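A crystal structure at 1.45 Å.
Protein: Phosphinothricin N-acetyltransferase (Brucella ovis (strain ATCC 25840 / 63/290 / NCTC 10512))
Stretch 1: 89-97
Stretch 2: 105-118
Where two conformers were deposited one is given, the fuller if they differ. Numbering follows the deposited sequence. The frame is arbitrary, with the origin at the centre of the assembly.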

# COMPACT_ATOMS: atom_id res chain seq x y z
N LEU A 89 8.88 -4.93 7.18
CA LEU A 89 8.59 -4.95 5.75
C LEU A 89 9.05 -3.62 5.16
O LEU A 89 8.63 -2.55 5.63
CB LEU A 89 7.08 -5.13 5.54
CG LEU A 89 6.57 -4.99 4.10
CD1 LEU A 89 7.13 -6.13 3.25
CD2 LEU A 89 5.04 -4.97 4.08
N ALA A 90 9.95 -3.67 4.18
CA ALA A 90 10.36 -2.49 3.44
C ALA A 90 9.95 -2.62 1.98
O ALA A 90 9.68 -3.72 1.49
CB ALA A 90 11.88 -2.27 3.54
N GLU A 91 9.90 -1.48 1.29
CA GLU A 91 9.55 -1.42 -0.12
C GLU A 91 10.69 -0.74 -0.89
O GLU A 91 11.25 0.24 -0.41
CB GLU A 91 8.26 -0.61 -0.30
CG GLU A 91 7.79 -0.49 -1.74
CD GLU A 91 6.50 0.29 -1.87
OE1 GLU A 91 5.71 0.32 -0.90
OE2 GLU A 91 6.27 0.88 -2.95
N ASP A 92 11.03 -1.28 -2.06
CA ASP A 92 12.11 -0.71 -2.87
C ASP A 92 11.57 0.12 -4.03
O ASP A 92 10.51 -0.15 -4.58
CB ASP A 92 13.11 -1.76 -3.39
CG ASP A 92 12.52 -2.70 -4.44
OD1 ASP A 92 11.76 -3.62 -4.05
OD2 ASP A 92 12.89 -2.59 -5.63
N SER A 93 12.35 1.14 -4.40
CA SER A 93 12.04 2.05 -5.51
C SER A 93 13.32 2.28 -6.30
O SER A 93 14.36 2.58 -5.70
CB SER A 93 11.55 3.39 -4.97
OG SER A 93 10.31 3.23 -4.30
N ILE A 94 13.25 2.13 -7.62
CA ILE A 94 14.44 2.22 -8.47
C ILE A 94 14.05 2.96 -9.74
O ILE A 94 13.05 2.59 -10.39
CB ILE A 94 14.98 0.84 -8.87
CG1 ILE A 94 15.19 -0.08 -7.66
CG2 ILE A 94 16.30 0.99 -9.63
CD1 ILE A 94 15.56 -1.49 -8.05
N TYR A 95 14.85 3.95 -10.13
CA TYR A 95 14.65 4.66 -11.39
C TYR A 95 15.99 4.87 -12.07
O TYR A 95 16.98 5.22 -11.42
CB TYR A 95 13.97 6.01 -11.18
CG TYR A 95 12.50 5.85 -10.88
CD1 TYR A 95 11.58 5.69 -11.90
CD2 TYR A 95 12.03 5.83 -9.57
CE1 TYR A 95 10.23 5.53 -11.64
CE2 TYR A 95 10.67 5.67 -9.30
CZ TYR A 95 9.78 5.52 -10.34
OH TYR A 95 8.44 5.37 -10.08
N ILE A 96 16.01 4.69 -13.39
CA ILE A 96 17.22 4.77 -14.20
C ILE A 96 17.05 5.86 -15.24
O ILE A 96 15.95 6.05 -15.79
CB ILE A 96 17.51 3.40 -14.86
CG1 ILE A 96 17.53 2.28 -13.82
CG2 ILE A 96 18.81 3.44 -15.63
CD1 ILE A 96 18.66 2.37 -12.82
N ALA A 97 18.13 6.59 -15.51
CA ALA A 97 18.12 7.59 -16.58
C ALA A 97 17.80 6.92 -17.92
O ALA A 97 18.27 5.80 -18.17
CB ALA A 97 19.47 8.30 -16.68
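Stretch 2, residues 105-118: IGKLLLRELIARIS

A helix that packs along a β-strand can do so without a single polar link, provided that the alternation of the strand and the periodicity of the helix bring apolar side chains face to face. Phosphinothricin N-acetyltransferase offers a compact example. Residues 89-96 form an extended strand, and residues 105-118 are helical throughout, with phi and psi close to -65° and -42° and a regular ladder of i to i+4 backbone hydrogen bonds, such as Leu110 N to Gly106 O at 2.9 Å and Ile114 N to Leu110 O at 2.8 Å. The helix runs back along the strand, roughly antiparallel, with 153° between the two N-to-C directions and a closest axial approach of 9.0 Å. The pairs run in opposite order along the two chains, as the reversal requires: the CA atoms of Ile96 and Gly106 lie 6.9 Å apart, those of Asp92 and Leu113 8.0 Å, and those of Ala90 and Ile117 7.8 Å.

Strand alternation selects the residues that meet the helix. Ala90, Asp92, Ile94 and Ile96 direct their CA-to-CB bonds toward it, whereas those of Glu91, Ser93 and Tyr95 point away. On the helix, Ile105, Leu109, Leu113 and Ile117 recur every four residues, about one turn apart, and all four CA-to-CB bonds point toward the strand, although the end of the Ile105 side chain leads away from it.

Apolar contacts dominate. Ile96, with both chi angles in the m range, places CD1 3.8 Å from Ile105 CG2 and also 3.8 Å from Leu109 CD1. Ile94, in the mt rotamer, extends CD1 to 3.7 Å from Leu110 CB, while its CG2 lies 4.4 Å from Leu109 CD1. Leu110 starts out sideways, but the end of its side chain comes nearer the strand. At the far end the packing is looser, with Ala90 CB 4.3 Å from Ile117 CG2.

A second kind of contact involves the helix backbone. Gly106 has no side chain, and Ile96 CD1 comes within 3.8 Å of Gly106 N.

The polar exception is Asp92, whose side chain is buried against leucines. Its CB lies 3.6 Å from Leu113 CD2, and its OD2 is 3.7 Å from Leu110 CD1; OD2 is hydrogen-bonded elsewhere in the structure. No hydrogen bond joins the two stretches, and the 385 Å² buried between them, both sides summed, comes mostly from side chains, with a share from the backbone of Gly106.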

# COMPACT_ATOMS: atom_id res chain seq x y z
N ILE A 105 22.47 -1.28 -14.64
CA ILE A 105 22.55 -0.33 -13.53
C ILE A 105 21.53 -0.67 -12.46
O ILE A 105 21.80 -0.57 -11.25
CB ILE A 105 22.33 1.10 -14.06
CG1 ILE A 105 23.30 1.40 -15.19
CG2 ILE A 105 22.48 2.12 -12.94
CD1 ILE A 105 24.71 1.13 -14.83
N GLY A 106 20.32 -1.05 -12.88
CA GLY A 106 19.30 -1.44 -11.92
C GLY A 106 19.75 -2.58 -11.04
O GLY A 106 19.52 -2.58 -9.83
N LYS A 107 20.43 -3.57 -11.62
CA LYS A 107 20.89 -4.71 -10.83
C LYS A 107 21.95 -4.29 -9.82
O LYS A 107 21.93 -4.75 -8.67
CB LYS A 107 21.41 -5.81 -11.74
CG LYS A 107 20.34 -6.52 -12.54
CD LYS A 107 20.91 -7.57 -13.46
CE LYS A 107 21.50 -6.95 -14.72
NZ LYS A 107 21.96 -7.98 -15.70
N LEU A 108 22.89 -3.42 -10.23
CA LEU A 108 23.89 -2.95 -9.28
C LEU A 108 23.24 -2.22 -8.12
O LEU A 108 23.61 -2.43 -6.96
CB LEU A 108 24.89 -2.01 -9.97
CG LEU A 108 25.86 -2.60 -10.96
CD1 LEU A 108 26.70 -1.47 -11.56
CD2 LEU A 108 26.74 -3.66 -10.28
N LEU A 109 22.25 -1.37 -8.41
CA LEU A 109 21.58 -0.60 -7.37
C LEU A 109 20.80 -1.52 -6.44
O LEU A 109 20.88 -1.38 -5.22
CB LEU A 109 20.64 0.43 -8.00
CG LEU A 109 21.30 1.71 -8.48
CD1 LEU A 109 20.37 2.52 -9.38
CD2 LEU A 109 21.74 2.55 -7.30
N LEU A 110 20.02 -2.44 -7.01
CA LEU A 110 19.14 -3.27 -6.19
C LEU A 110 19.94 -4.25 -5.36
O LEU A 110 19.60 -4.50 -4.19
CB LEU A 110 18.11 -3.98 -7.07
CG LEU A 110 17.04 -4.83 -6.39
CD1 LEU A 110 16.31 -4.06 -5.28
CD2 LEU A 110 16.05 -5.36 -7.42
N ARG A 111 21.03 -4.80 -5.91
CA ARG A 111 21.88 -5.67 -5.11
C ARG A 111 22.38 -4.95 -3.87
O ARG A 111 22.34 -5.49 -2.76
CB ARG A 111 23.04 -6.21 -5.94
CG ARG A 111 24.02 -7.03 -5.12
CD ARG A 111 24.89 -7.91 -5.99
NE ARG A 111 24.10 -8.91 -6.71
CZ ARG A 111 23.99 -8.96 -8.03
NH1 ARG A 111 24.64 -8.08 -8.79
NH2 ARG A 111 23.25 -9.91 -8.60
N GLU A 112 22.84 -3.70 -4.03
CA GLU A 112 23.36 -2.98 -2.87
C GLU A 112 22.24 -2.56 -1.93
O GLU A 112 22.41 -2.59 -0.70
CB GLU A 112 24.21 -1.79 -3.32
CG GLU A 112 24.87 -1.00 -2.19
CD GLU A 112 25.83 -1.83 -1.35
OE1 GLU A 112 26.08 -1.46 -0.18
OE2 GLU A 112 26.34 -2.85 -1.86
N LEU A 113 21.07 -2.20 -2.48
CA LEU A 113 19.93 -1.86 -1.62
C LEU A 113 19.51 -3.05 -0.78
O LEU A 113 19.24 -2.91 0.42
CB LEU A 113 18.77 -1.37 -2.48
CG LEU A 113 17.63 -0.73 -1.69
CD1 LEU A 113 18.02 0.64 -1.17
CD2 LEU A 113 16.38 -0.63 -2.54
N ILE A 114 19.46 -4.25 -1.39
CA ILE A 114 19.16 -5.47 -0.64
C ILE A 114 20.15 -5.65 0.50
O ILE A 114 19.76 -5.98 1.63
CB ILE A 114 19.15 -6.69 -1.59
CG1 ILE A 114 17.97 -6.62 -2.56
CG2 ILE A 114 19.15 -8.00 -0.79
CD1 ILE A 114 18.07 -7.64 -3.69
N ALA A 115 21.44 -5.44 0.23
CA ALA A 115 22.45 -5.56 1.28
C ALA A 115 22.21 -4.58 2.41
O ALA A 115 22.30 -4.94 3.59
CB ALA A 115 23.87 -5.40 0.70
N ARG A 116 21.91 -3.31 2.09
CA ARG A 116 21.72 -2.32 3.14
C ARG A 116 20.46 -2.60 3.95
O ARG A 116 20.46 -2.47 5.18
CB ARG A 116 21.69 -0.92 2.52
CG ARG A 116 23.02 -0.48 1.88
CD ARG A 116 24.05 -0.12 2.94
NE ARG A 116 23.60 0.98 3.78
CZ ARG A 116 23.79 2.27 3.50
NH1 ARG A 116 24.44 2.62 2.39
NH2 ARG A 116 23.35 3.20 4.32
N ILE A 117 19.36 -2.98 3.28
CA ILE A 117 18.12 -3.28 3.97
C ILE A 117 18.26 -4.52 4.84
O ILE A 117 17.72 -4.59 5.96
CB ILE A 117 16.98 -3.42 2.95
CG1 ILE A 117 16.57 -2.03 2.47
CG2 ILE A 117 15.78 -4.15 3.56
CD1 ILE A 117 16.06 -1.14 3.60
N SER A 118 18.99 -5.53 4.35
CA SER A 118 19.24 -6.72 5.15
C SER A 118 20.03 -6.37 6.40
O SER A 118 19.72 -6.85 7.50
CB SER A 118 19.97 -7.76 4.31
OG SER A 118 20.11 -8.99 4.99